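Local structure of Melibiose/raffinose/stachyose-binding protein MelE (Bacillus subtilis subsp. subtilis str. 168, 4R6H) at residues Asp48-Leu53 and Ala328-Pro333; Tyr134-Asn139 and Ala334-Met339; Lys52-Phe57 and Ile64-His69; Ser344-Leu349 and Ala354-Ala359; Gln116-Asn121 and Ile125-Ser130. The protein binds melibiose, raffinose and stachyose as the solute-binding component of the MelEDC-MsmX ABC transporter that imports these sugars. All blocks are in the same frame, centred on the assembly; numbering follows the deposited sequence.

How the contacts relate
Contacts 1, 2 and 3 form one continuous region. Contacts 1 and 3 share Lys52 and Leu53 of helix 44-60, and their centres are about 9 Å apart. Contact 2 is about 7 Å, centre to centre, from contact 1, and its helix 333-343 follows helix 320-331 directly. Contacts 4 and 5 both touch segment 134-139 of contact 2. They also meet each other through a probable backbone hydrogen bond from Asp119 N to Gly348 O. Along the chain, contact 3 closes before contact 5 opens, contact 5 before contact 2, and contact 2 before contact 4. The segments of contacts 1 and 2 alternate. Late helices of the solute-binding protein thus pack against its N-terminal part.

Contact 1 of 5, residues Asp48-Leu53 and Ala328-Pro333; sequences DTFRKL and AFMARP
Met330 reaches across to Phe50 and Leu53 with the end of its side chain. The side chain bends at chi2 and chi3, both near -65°, and this turns the methyl group toward helix 44-60. Met330 CE lies 3.8 Å from Phe50 CE1. The two side chains cross at about a right angle. The sulfur sits obliquely to the ring, with SD 5.2 Å from the Phe50 centroid, a Met-aromatic contact. The same methyl touches the other partner, with Met330 CE 3.8 Å from Leu53 CD1. Here the side chains run obliquely past each other. Phe329 takes a different target: its CE1 approaches the backbone oxygen Leu53 O at 3.4 Å. Its ring also packs edge-to-face with Phe57 of helix 44-60. All four touching residues are buried. Asn335 and Gln338 of helix 333-343 also touch Leu53. The arrangement is apolar helix-to-helix packing between helix 44-60 and helix 320-331, within the solute-binding protein fold.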
# COMPACT_ATOMS: atom_id res chain seq x y z
N ASP A 48 -11.37 11.81 11.41
CA ASP A 48 -12.30 12.92 11.57
C ASP A 48 -13.28 13.05 10.39
O ASP A 48 -14.45 13.29 10.57
CB ASP A 48 -11.56 14.25 11.79
CG ASP A 48 -10.69 14.26 13.05
OD1 ASP A 48 -10.81 13.32 13.87
OD2 ASP A 48 -9.86 15.20 13.19
N THR A 49 -12.79 12.86 9.17
CA THR A 49 -13.63 12.96 8.02
C THR A 49 -14.65 11.81 7.98
O THR A 49 -15.79 12.02 7.58
CB THR A 49 -12.80 13.02 6.71
OG1 THR A 49 -11.98 14.20 6.74
CG2 THR A 49 -13.67 13.05 5.48
N PHE A 50 -14.21 10.59 8.31
CA PHE A 50 -15.11 9.46 8.38
C PHE A 50 -16.21 9.73 9.42
O PHE A 50 -17.39 9.51 9.12
CB PHE A 50 -14.32 8.17 8.61
CG PHE A 50 -14.96 6.90 8.08
CD1 PHE A 50 -16.28 6.85 7.61
CD2 PHE A 50 -14.25 5.71 8.09
CE1 PHE A 50 -16.83 5.67 7.16
CE2 PHE A 50 -14.80 4.52 7.65
CZ PHE A 50 -16.09 4.50 7.20
N ARG A 51 -15.85 10.28 10.59
CA ARG A 51 -16.86 10.62 11.59
C ARG A 51 -17.82 11.70 11.08
O ARG A 51 -19.00 11.61 11.34
CB ARG A 51 -16.20 11.07 12.90
CG ARG A 51 -15.50 9.93 13.63
CD ARG A 51 -15.01 10.35 15.00
NE ARG A 51 -14.07 9.36 15.55
CZ ARG A 51 -12.75 9.54 15.65
NH1 ARG A 51 -12.16 10.68 15.26
NH2 ARG A 51 -12.00 8.56 16.16
N LYS A 52 -17.32 12.69 10.34
CA LYS A 52 -18.18 13.74 9.84
C LYS A 52 -19.17 13.14 8.81
O LYS A 52 -20.34 13.48 8.79
CB LYS A 52 -17.37 14.94 9.32
CG LYS A 52 -17.20 15.08 7.82
CD LYS A 52 -18.12 16.15 7.29
CE LYS A 52 -17.41 17.49 7.17
NZ LYS A 52 -18.01 18.32 6.10
N LEU A 53 -18.70 12.22 7.95
CA LEU A 53 -19.58 11.61 7.00
C LEU A 53 -20.60 10.69 7.69
O LEU A 53 -21.72 10.60 7.25
CB LEU A 53 -18.78 10.86 5.93
CG LEU A 53 -18.08 11.77 4.93
CD1 LEU A 53 -17.15 10.90 4.08
CD2 LEU A 53 -19.03 12.56 4.04
N ALA A 328 -23.69 2.89 -0.12
CA ALA A 328 -24.22 3.73 -1.20
C ALA A 328 -24.06 5.22 -0.89
O ALA A 328 -23.77 6.01 -1.79
CB ALA A 328 -25.68 3.39 -1.49
N PHE A 329 -24.25 5.59 0.37
CA PHE A 329 -24.07 6.95 0.81
C PHE A 329 -22.60 7.36 0.61
O PHE A 329 -22.32 8.44 0.11
CB PHE A 329 -24.50 7.08 2.29
CG PHE A 329 -24.22 8.42 2.88
CD1 PHE A 329 -23.01 8.65 3.50
CD2 PHE A 329 -25.17 9.43 2.88
CE1 PHE A 329 -22.70 9.89 4.04
CE2 PHE A 329 -24.89 10.67 3.44
CZ PHE A 329 -23.65 10.89 4.04
N MET A 330 -21.67 6.53 1.07
CA MET A 330 -20.24 6.83 0.93
C MET A 330 -19.80 6.97 -0.54
O MET A 330 -18.88 7.75 -0.85
CB MET A 330 -19.42 5.76 1.63
CG MET A 330 -19.50 5.83 3.15
SD MET A 330 -18.86 7.30 3.94
CE MET A 330 -17.10 7.14 3.64
N ALA A 331 -20.49 6.25 -1.43
CA ALA A 331 -20.18 6.22 -2.87
C ALA A 331 -20.72 7.42 -3.63
O ALA A 331 -20.35 7.62 -4.80
CB ALA A 331 -20.69 4.94 -3.50
N ARG A 332 -21.61 8.19 -3.04
CA ARG A 332 -22.09 9.43 -3.70
C ARG A 332 -20.84 10.29 -4.01
O ARG A 332 -19.98 10.45 -3.15
CB ARG A 332 -23.04 10.19 -2.79
CG ARG A 332 -24.33 9.46 -2.52
CD ARG A 332 -25.18 10.35 -1.62
NE ARG A 332 -26.37 9.63 -1.21
CZ ARG A 332 -27.18 10.01 -0.23
NH1 ARG A 332 -26.98 11.12 0.43
NH2 ARG A 332 -28.28 9.28 0.02
N PRO A 333 -20.76 10.88 -5.20
CA PRO A 333 -19.51 11.55 -5.57
C PRO A 333 -18.98 12.61 -4.60
O PRO A 333 -17.79 12.64 -4.33
CB PRO A 333 -19.84 12.20 -6.92
CG PRO A 333 -20.94 11.36 -7.48
CD PRO A 333 -21.73 10.82 -6.31

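Contact 2 of 5, residues Tyr134-Asn139 and Ala334-Met339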
# COMPACT_ATOMS: atom_id res chain seq x y z
N TYR A 134 -16.42 -7.92 -3.77
CA TYR A 134 -16.19 -8.28 -2.36
C TYR A 134 -16.34 -7.11 -1.38
O TYR A 134 -16.57 -7.32 -0.22
CB TYR A 134 -14.76 -8.86 -2.15
CG TYR A 134 -14.58 -10.29 -2.66
CD1 TYR A 134 -14.51 -10.54 -4.04
CD2 TYR A 134 -14.46 -11.38 -1.77
CE1 TYR A 134 -14.36 -11.83 -4.52
CE2 TYR A 134 -14.32 -12.70 -2.26
CZ TYR A 134 -14.25 -12.90 -3.63
OH TYR A 134 -14.09 -14.17 -4.14
N ALA A 135 -16.07 -5.90 -1.86
CA ALA A 135 -16.02 -4.72 -0.96
C ALA A 135 -16.03 -3.46 -1.80
O ALA A 135 -15.71 -3.49 -2.99
CB ALA A 135 -14.77 -4.74 -0.14
N TYR A 136 -16.38 -2.36 -1.15
CA TYR A 136 -16.39 -1.02 -1.75
C TYR A 136 -15.08 -0.35 -1.43
O TYR A 136 -14.71 -0.20 -0.25
CB TYR A 136 -17.57 -0.20 -1.19
CG TYR A 136 -17.44 1.27 -1.51
CD1 TYR A 136 -17.57 1.75 -2.80
CD2 TYR A 136 -17.08 2.16 -0.51
CE1 TYR A 136 -17.39 3.09 -3.08
CE2 TYR A 136 -16.91 3.51 -0.77
CZ TYR A 136 -17.06 3.96 -2.07
OH TYR A 136 -16.89 5.31 -2.33
N PRO A 137 -14.34 0.08 -2.46
CA PRO A 137 -13.07 0.78 -2.24
C PRO A 137 -13.23 2.26 -1.95
O PRO A 137 -13.61 3.03 -2.83
CB PRO A 137 -12.32 0.54 -3.55
CG PRO A 137 -13.43 0.51 -4.57
CD PRO A 137 -14.62 -0.13 -3.90
N ILE A 138 -12.97 2.67 -0.73
CA ILE A 138 -13.04 4.07 -0.39
C ILE A 138 -11.98 4.84 -1.21
O ILE A 138 -12.18 5.97 -1.65
CB ILE A 138 -12.80 4.25 1.11
CG1 ILE A 138 -14.00 3.74 1.89
CG2 ILE A 138 -12.39 5.68 1.47
CD1 ILE A 138 -13.75 3.60 3.38
N ASN A 139 -10.85 4.20 -1.42
CA ASN A 139 -9.72 4.82 -2.10
C ASN A 139 -8.90 3.72 -2.73
O ASN A 139 -9.35 2.57 -2.81
CB ASN A 139 -8.88 5.69 -1.16
CG ASN A 139 -8.30 4.93 -0.01
OD1 ASN A 139 -8.47 3.71 0.11
ND2 ASN A 139 -7.53 5.63 0.83
N ALA A 334 -19.82 13.47 -4.04
CA ALA A 334 -19.31 14.47 -3.13
C ALA A 334 -18.72 13.83 -1.90
O ALA A 334 -17.68 14.27 -1.40
CB ALA A 334 -20.38 15.47 -2.71
N ASN A 335 -19.40 12.78 -1.38
CA ASN A 335 -18.87 12.07 -0.22
C ASN A 335 -17.59 11.29 -0.52
O ASN A 335 -16.64 11.29 0.27
CB ASN A 335 -19.93 11.15 0.36
CG ASN A 335 -21.16 11.91 0.86
OD1 ASN A 335 -21.04 13.07 1.25
ND2 ASN A 335 -22.30 11.27 0.89
N ALA A 336 -17.57 10.63 -1.65
CA ALA A 336 -16.38 9.85 -2.03
C ALA A 336 -15.20 10.75 -2.26
O ALA A 336 -14.08 10.41 -1.89
CB ALA A 336 -16.65 9.01 -3.26
N LYS A 337 -15.44 11.94 -2.81
CA LYS A 337 -14.35 12.90 -3.02
C LYS A 337 -13.79 13.38 -1.69
O LYS A 337 -12.57 13.41 -1.46
CB LYS A 337 -14.85 14.08 -3.88
CG LYS A 337 -13.81 15.14 -4.20
CD LYS A 337 -14.44 16.20 -5.10
CE LYS A 337 -13.44 17.24 -5.58
NZ LYS A 337 -12.98 18.15 -4.51
N GLN A 338 -14.69 13.74 -0.77
CA GLN A 338 -14.30 14.18 0.54
C GLN A 338 -13.48 13.15 1.31
O GLN A 338 -12.40 13.42 1.86
CB GLN A 338 -15.53 14.65 1.32
CG GLN A 338 -15.22 15.18 2.69
CD GLN A 338 -16.48 15.62 3.41
OE1 GLN A 338 -17.55 15.62 2.83
NE2 GLN A 338 -16.34 15.95 4.68
N MET A 339 -14.00 11.92 1.35
CA MET A 339 -13.29 10.87 2.06
C MET A 339 -11.92 10.58 1.42
O MET A 339 -10.93 10.48 2.12
CB MET A 339 -14.14 9.62 2.16
CG MET A 339 -13.61 8.55 3.07
SD MET A 339 -13.69 8.98 4.83
CE MET A 339 -11.97 9.32 5.22
O HOH W 1 -13.92 7.79 -0.85
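The Tyr136 ring points its hydroxyl at helix 333-343, where Tyr136 OH lies 3.8 Å from Ala336 CB. The ring also meets Trp114 edge-to-face, and the side chain touches Ile327, Met330 and Ala331 of helix 320-331. CG of this tyrosine stands anti to the backbone N (chi1 166°), which extends the ring from strand 136-137 toward the helix. The second apolar touch is closer. Ile138 CG2 lies 3.5 Å from Met339 CG, and the two side chains lie at a slant to each other. Met339 then bends at chi2 and chi3. Strand 136-137 is an outer strand of a three-stranded antiparallel sheet, paired with strand 310-313, so this contact joins helix 333-343 to the outer strand of that sheet. A water links the two backbones. It donates to Ile138 O at 2.6 Å and to Ala336 O at 2.8 Å. The helical carbonyl Ala336 O therefore gains a partner from the water, as does the carbonyl of Ile138 just past the strand. Next along the chain, Asn139 is held by Tyr309 N through OD1 and by Thr343 OG1 through ND2.

Contact 3 of 5, residues Lys52-Phe57 and Ile64-His69; sequences KLAAAF and IHVSLH
The Phe57 side chain overlaps those of Ile64 and Val66. Phe57 CE2 is 3.8 Å from Ile64 CD1, which comes at the ring obliquely. Ile64 CG2 instead meets the ring edge in plane. Farther round the ring, Phe57 CD2 lies 3.9 Å from Val66 CG2, and these two side chains cross at about a right angle. The CG atom of Phe57 is anti to the backbone N (chi1 178°), which carries the ring toward the strand. One turn earlier in the helix, Ala54 fills the next position with its methyl alone. Its CB is 3.9 Å from Val66 CG1 and 4.1 Å from Leu68 CD1. Val66 thus gives one branch to each helical residue. Replacing Phe57 by an alanine would probably open a gap beside Ile64 and Val66 and cost Phe326 its edge-to-face ring partner. The short helix and strand segments run nearly antiparallel, at 165°, with axes 8.4 Å apart. Val66 N is also hydrogen-bonded to Glu58 OE2 of the helix. Strand 64-69 pairs in parallel with strand 33-38, so helix 44-60 covers this sheet as the middle element of a beta-alpha-beta crossover.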
# COMPACT_ATOMS: atom_id res chain seq x y z
N LYS A 52 -17.32 12.69 10.34
CA LYS A 52 -18.18 13.74 9.84
C LYS A 52 -19.17 13.14 8.81
O LYS A 52 -20.34 13.48 8.79
CB LYS A 52 -17.37 14.94 9.32
CG LYS A 52 -17.20 15.08 7.82
CD LYS A 52 -18.12 16.15 7.29
CE LYS A 52 -17.41 17.49 7.17
NZ LYS A 52 -18.01 18.32 6.10
N LEU A 53 -18.70 12.22 7.95
CA LEU A 53 -19.58 11.61 7.00
C LEU A 53 -20.60 10.69 7.69
O LEU A 53 -21.72 10.60 7.25
CB LEU A 53 -18.78 10.86 5.93
CG LEU A 53 -18.08 11.77 4.93
CD1 LEU A 53 -17.15 10.90 4.08
CD2 LEU A 53 -19.03 12.56 4.04
N ALA A 54 -20.17 10.00 8.74
CA ALA A 54 -21.11 9.18 9.54
C ALA A 54 -22.18 10.06 10.15
O ALA A 54 -23.37 9.72 10.10
CB ALA A 54 -20.39 8.40 10.58
N ALA A 55 -21.79 11.22 10.67
CA ALA A 55 -22.78 12.15 11.21
C ALA A 55 -23.79 12.65 10.15
O ALA A 55 -24.99 12.82 10.43
CB ALA A 55 -22.09 13.30 11.91
N ALA A 56 -23.31 12.90 8.94
CA ALA A 56 -24.14 13.30 7.84
C ALA A 56 -25.08 12.18 7.43
O ALA A 56 -26.24 12.41 7.11
CB ALA A 56 -23.28 13.76 6.66
N PHE A 57 -24.60 10.94 7.49
CA PHE A 57 -25.48 9.80 7.23
C PHE A 57 -26.62 9.73 8.26
O PHE A 57 -27.78 9.44 7.90
CB PHE A 57 -24.67 8.51 7.27
CG PHE A 57 -25.46 7.26 7.07
CD1 PHE A 57 -25.79 6.82 5.82
CD2 PHE A 57 -25.88 6.50 8.18
CE1 PHE A 57 -26.49 5.62 5.64
CE2 PHE A 57 -26.57 5.32 8.01
CZ PHE A 57 -26.88 4.88 6.75
N ILE A 64 -30.59 5.53 13.02
CA ILE A 64 -29.30 4.81 13.04
C ILE A 64 -28.27 5.59 13.84
O ILE A 64 -28.08 6.78 13.63
CB ILE A 64 -28.81 4.50 11.60
CG1 ILE A 64 -29.84 3.62 10.87
CG2 ILE A 64 -27.42 3.88 11.63
CD1 ILE A 64 -29.71 3.56 9.35
N HIS A 65 -27.61 4.90 14.74
CA HIS A 65 -26.43 5.41 15.39
C HIS A 65 -25.25 4.63 14.79
O HIS A 65 -25.17 3.41 14.93
CB HIS A 65 -26.51 5.16 16.91
CG HIS A 65 -25.19 5.26 17.58
ND1 HIS A 65 -24.47 6.44 17.65
CD2 HIS A 65 -24.42 4.32 18.18
CE1 HIS A 65 -23.33 6.22 18.28
NE2 HIS A 65 -23.27 4.94 18.61
N VAL A 66 -24.34 5.36 14.15
CA VAL A 66 -23.16 4.76 13.57
C VAL A 66 -22.09 4.65 14.65
O VAL A 66 -21.68 5.65 15.25
CB VAL A 66 -22.66 5.54 12.37
CG1 VAL A 66 -21.34 4.90 11.89
CG2 VAL A 66 -23.71 5.64 11.28
N SER A 67 -21.63 3.43 14.89
CA SER A 67 -20.57 3.15 15.86
C SER A 67 -19.31 2.80 15.06
O SER A 67 -19.15 1.67 14.59
CB SER A 67 -20.95 2.00 16.79
OG SER A 67 -19.90 1.76 17.74
N LEU A 68 -18.45 3.81 14.95
CA LEU A 68 -17.22 3.74 14.17
C LEU A 68 -16.07 3.39 15.09
O LEU A 68 -15.84 4.07 16.11
CB LEU A 68 -16.93 5.10 13.52
CG LEU A 68 -17.07 5.24 12.02
CD1 LEU A 68 -16.83 6.71 11.66
CD2 LEU A 68 -16.14 4.26 11.29
N HIS A 69 -15.35 2.33 14.74
CA HIS A 69 -14.21 1.85 15.49
C HIS A 69 -12.95 1.91 14.66
O HIS A 69 -12.93 1.42 13.52
CB HIS A 69 -14.42 0.38 15.85
CG HIS A 69 -15.57 0.14 16.76
ND1 HIS A 69 -15.41 -0.33 18.05
CD2 HIS A 69 -16.91 0.30 16.59
CE1 HIS A 69 -16.59 -0.45 18.62
NE2 HIS A 69 -17.52 -0.07 17.76

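Contact 4 of 5, residues Ser344-Leu349 and Ala354-Ala359; sequences SLPSGL and ADIFYA
Ile356 packs tightly against Leu345 and Pro346, while the Ser344 end of the contact is looser and bridged by water. Ile356 CD1 lies 3.5 Å from Pro346 N and 3.6 Å from Pro346 CD, with the two side chains crossing at about a right angle. Its CG1 stands between the backbone N and the carbonyl carbon (chi1 64°), and the chain then extends to bring CD1 over the proline. The other branch, Ile356 CG2, sits 3.8 Å from Leu345 O. Ala354 adds only a methyl, with CB 4.1 Å from Leu345 O. A serine in place of Ile356 would probably open a gap over Pro346 and leave the Leu345 carbonyl with less apolar cover, from Ala354 alone among these partners. On the looser side, a water donates to Ser344 O at 3.2 Å and accepts from Tyr358 N at 3.0 Å. Ser344 ends helix 333-343 in a Schellman motif, and its OG is hydrogen-bonded to Gln276 OE1. Tyr358 stands at the N-cap of helix 359-364. The two halves of this loop thus meet by van der Waals touches, and Ser344 O and Tyr358 N are served by a water rather than by each other.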
# COMPACT_ATOMS: atom_id res chain seq x y z
N SER A 344 -5.57 11.29 1.19
CA SER A 344 -4.52 11.71 0.25
C SER A 344 -4.34 10.75 -0.91
O SER A 344 -3.26 10.70 -1.51
CB SER A 344 -3.19 11.98 0.97
OG SER A 344 -3.39 13.00 1.96
N LEU A 345 -5.40 10.03 -1.27
CA LEU A 345 -5.31 9.03 -2.32
C LEU A 345 -6.49 9.14 -3.23
O LEU A 345 -7.56 9.69 -2.85
CB LEU A 345 -5.25 7.63 -1.70
CG LEU A 345 -3.98 7.21 -0.99
CD1 LEU A 345 -4.14 5.92 -0.23
CD2 LEU A 345 -2.87 7.08 -2.01
N PRO A 346 -6.38 8.56 -4.43
CA PRO A 346 -7.54 8.59 -5.32
C PRO A 346 -8.72 7.78 -4.80
O PRO A 346 -8.53 6.80 -4.07
CB PRO A 346 -7.04 7.92 -6.61
CG PRO A 346 -5.57 7.95 -6.50
CD PRO A 346 -5.21 7.94 -5.06
N SER A 347 -9.91 8.18 -5.20
CA SER A 347 -11.11 7.36 -4.97
C SER A 347 -11.03 6.09 -5.75
O SER A 347 -10.31 5.99 -6.72
CB SER A 347 -12.34 8.16 -5.39
OG SER A 347 -13.50 7.36 -5.57
N GLY A 348 -11.81 5.10 -5.32
CA GLY A 348 -11.96 3.86 -6.06
C GLY A 348 -12.91 3.93 -7.24
O GLY A 348 -12.99 2.94 -7.95
N LEU A 349 -13.53 5.09 -7.49
CA LEU A 349 -14.56 5.26 -8.52
C LEU A 349 -14.08 6.19 -9.60
O LEU A 349 -13.42 7.19 -9.32
CB LEU A 349 -15.84 5.81 -7.93
CG LEU A 349 -16.43 5.04 -6.75
CD1 LEU A 349 -17.57 5.83 -6.14
CD2 LEU A 349 -16.85 3.64 -7.17
N ALA A 354 -10.69 13.14 -6.98
CA ALA A 354 -10.21 13.72 -5.73
C ALA A 354 -9.03 14.64 -6.03
O ALA A 354 -8.12 14.27 -6.76
CB ALA A 354 -9.75 12.65 -4.76
N ASP A 355 -9.06 15.84 -5.44
CA ASP A 355 -8.03 16.84 -5.62
C ASP A 355 -6.92 16.58 -4.63
O ASP A 355 -6.90 17.10 -3.53
CB ASP A 355 -8.65 18.22 -5.45
CG ASP A 355 -7.67 19.36 -5.60
OD1 ASP A 355 -6.52 19.11 -5.95
OD2 ASP A 355 -8.04 20.52 -5.32
N ILE A 356 -6.01 15.67 -5.00
CA ILE A 356 -4.93 15.24 -4.14
C ILE A 356 -3.59 15.74 -4.70
O ILE A 356 -3.47 16.05 -5.92
CB ILE A 356 -4.91 13.69 -3.95
CG1 ILE A 356 -4.63 12.98 -5.29
CG2 ILE A 356 -6.24 13.22 -3.34
CD1 ILE A 356 -4.51 11.47 -5.20
N PHE A 357 -2.58 15.73 -3.85
CA PHE A 357 -1.29 16.30 -4.21
C PHE A 357 -0.65 15.65 -5.44
O PHE A 357 -0.12 16.35 -6.34
CB PHE A 357 -0.34 16.30 -3.01
CG PHE A 357 0.95 17.00 -3.29
CD1 PHE A 357 2.03 16.31 -3.79
CD2 PHE A 357 1.06 18.35 -3.05
CE1 PHE A 357 3.22 16.98 -4.04
CE2 PHE A 357 2.27 19.02 -3.30
CZ PHE A 357 3.33 18.32 -3.78
N TYR A 358 -0.73 14.32 -5.52
CA TYR A 358 -0.10 13.62 -6.64
C TYR A 358 -1.02 13.39 -7.83
O TYR A 358 -0.73 12.59 -8.73
CB TYR A 358 0.46 12.27 -6.19
CG TYR A 358 1.60 12.38 -5.19
CD1 TYR A 358 2.72 13.17 -5.42
CD2 TYR A 358 1.56 11.62 -4.06
CE1 TYR A 358 3.76 13.21 -4.49
CE2 TYR A 358 2.59 11.64 -3.14
CZ TYR A 358 3.69 12.44 -3.38
OH TYR A 358 4.76 12.49 -2.46
N ALA A 359 -2.15 14.12 -7.89
CA ALA A 359 -3.07 13.90 -8.99
C ALA A 359 -2.43 14.05 -10.39
O ALA A 359 -2.74 13.26 -11.30
CB ALA A 359 -4.26 14.87 -8.88
O HOH W 2 -1.50 12.75 -3.13

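Contact 5 of 5, residues Gln116-Asn121 and Ile125-Ser130; sequences QDLDPN and ILKNKS
Leu118 meets Lys127 and Leu126 with its two methyl branches. Leu118 CD2 lies 3.9 Å from Lys127 CD, so it is the aliphatic part of the lysine that does the touching. The two side chains run alongside each other in opposite directions. Lys127 is bent at chi3 (58°), which folds its chain past the leucine. The other methyl reaches the helix end more loosely, with Leu118 CD1 4.4 Å from Leu126 CD1. A separate touch lies farther along, where Ile125 CD1 comes within 3.9 Å of the backbone oxygen Asn121 O. Ile125 and Leu126 belong to the short helix 123-126, Lys127 follows it, and Leu118 and Asn121 precede it. An Asx turn shapes the segment before the helix. Asn121 N donates to Asp119 OD1 at 2.8 Å, with an angle of 157° at the hydrogen. The N-H arrives on the anti side of the carboxylate, 26° out of its plane. The second oxygen, Asp119 OD2, accepts from Gln140 NE2, so the carboxylate is held at both oxygens. Pro137 of strand 136-137 touches both Leu118 and Leu126. Ile125 touches Pro372 of strand 370-372, and Asn121 touches Val370 of the same strand.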
# COMPACT_ATOMS: atom_id res chain seq x y z
N GLN A 116 -20.83 0.21 -11.31
CA GLN A 116 -20.61 0.61 -12.69
C GLN A 116 -19.40 1.54 -12.82
O GLN A 116 -18.81 1.62 -13.89
CB GLN A 116 -21.84 1.27 -13.31
CG GLN A 116 -22.24 2.60 -12.74
CD GLN A 116 -23.37 3.25 -13.53
OE1 GLN A 116 -23.55 2.98 -14.72
NE2 GLN A 116 -24.14 4.11 -12.87
N ASP A 117 -19.03 2.21 -11.73
CA ASP A 117 -17.90 3.12 -11.78
C ASP A 117 -16.64 2.64 -11.06
O ASP A 117 -15.71 3.44 -10.84
CB ASP A 117 -18.32 4.48 -11.24
CG ASP A 117 -19.32 5.18 -12.15
OD1 ASP A 117 -19.17 5.12 -13.39
OD2 ASP A 117 -20.25 5.79 -11.60
N LEU A 118 -16.58 1.35 -10.73
CA LEU A 118 -15.38 0.80 -10.14
C LEU A 118 -14.15 1.04 -11.04
O LEU A 118 -14.22 0.75 -12.26
CB LEU A 118 -15.52 -0.69 -9.88
CG LEU A 118 -14.29 -1.42 -9.32
CD1 LEU A 118 -13.86 -0.88 -7.94
CD2 LEU A 118 -14.46 -2.93 -9.24
N ASP A 119 -13.06 1.58 -10.51
CA ASP A 119 -11.84 1.76 -11.30
C ASP A 119 -11.42 0.41 -11.87
O ASP A 119 -11.21 -0.52 -11.13
CB ASP A 119 -10.73 2.41 -10.44
CG ASP A 119 -9.48 2.80 -11.25
OD1 ASP A 119 -9.09 2.06 -12.17
OD2 ASP A 119 -8.90 3.86 -10.94
N PRO A 120 -11.30 0.30 -13.21
CA PRO A 120 -10.90 -1.02 -13.73
C PRO A 120 -9.53 -1.55 -13.25
O PRO A 120 -9.30 -2.73 -13.34
CB PRO A 120 -10.89 -0.84 -15.26
CG PRO A 120 -10.94 0.63 -15.51
CD PRO A 120 -11.41 1.33 -14.26
N ASN A 121 -8.65 -0.69 -12.75
CA ASN A 121 -7.42 -1.16 -12.13
C ASN A 121 -7.65 -1.98 -10.86
O ASN A 121 -6.75 -2.70 -10.41
CB ASN A 121 -6.50 0.01 -11.82
CG ASN A 121 -5.73 0.48 -13.03
OD1 ASN A 121 -5.42 -0.31 -13.95
ND2 ASN A 121 -5.42 1.74 -13.05
N ILE A 125 -8.65 -7.22 -8.07
CA ILE A 125 -8.42 -7.21 -6.65
C ILE A 125 -9.71 -7.33 -5.89
O ILE A 125 -9.78 -8.08 -4.90
CB ILE A 125 -7.61 -5.94 -6.26
CG1 ILE A 125 -6.24 -5.99 -6.98
CG2 ILE A 125 -7.39 -5.87 -4.76
CD1 ILE A 125 -5.58 -4.65 -7.24
N LEU A 126 -10.73 -6.60 -6.35
CA LEU A 126 -12.01 -6.51 -5.63
C LEU A 126 -13.13 -7.34 -6.22
O LEU A 126 -14.23 -7.35 -5.68
CB LEU A 126 -12.44 -5.06 -5.50
CG LEU A 126 -11.65 -4.33 -4.40
CD1 LEU A 126 -12.15 -2.90 -4.38
CD2 LEU A 126 -11.82 -5.00 -3.04
N LYS A 127 -12.86 -8.05 -7.31
CA LYS A 127 -13.85 -8.94 -7.87
C LYS A 127 -13.24 -10.28 -8.14
O LYS A 127 -12.02 -10.40 -8.28
CB LYS A 127 -14.43 -8.41 -9.20
CG LYS A 127 -15.00 -7.02 -9.13
CD LYS A 127 -15.44 -6.52 -10.49
CE LYS A 127 -16.48 -7.43 -11.11
NZ LYS A 127 -17.09 -6.79 -12.30
N ASN A 128 -14.10 -11.28 -8.26
CA ASN A 128 -13.69 -12.52 -8.91
C ASN A 128 -14.17 -12.50 -10.36
O ASN A 128 -15.04 -11.71 -10.76
CB ASN A 128 -14.02 -13.78 -8.09
CG ASN A 128 -15.50 -14.00 -7.81
OD1 ASN A 128 -16.36 -13.66 -8.62
ND2 ASN A 128 -15.80 -14.60 -6.66
N LYS A 129 -13.52 -13.32 -11.19
CA LYS A 129 -13.90 -13.40 -12.60
C LYS A 129 -15.36 -13.87 -12.74
O LYS A 129 -16.02 -13.50 -13.70
CB LYS A 129 -12.93 -14.33 -13.36
CG LYS A 129 -12.97 -14.17 -14.88
CD LYS A 129 -12.08 -15.20 -15.57
CE LYS A 129 -12.48 -15.40 -17.03
NZ LYS A 129 -12.56 -14.12 -17.78
N SER A 130 -15.87 -14.65 -11.77
CA SER A 130 -17.30 -15.07 -11.80
C SER A 130 -18.32 -14.01 -11.31
O SER A 130 -19.53 -14.25 -11.31
CB SER A 130 -17.51 -16.43 -11.09
OG SER A 130 -17.51 -16.35 -9.67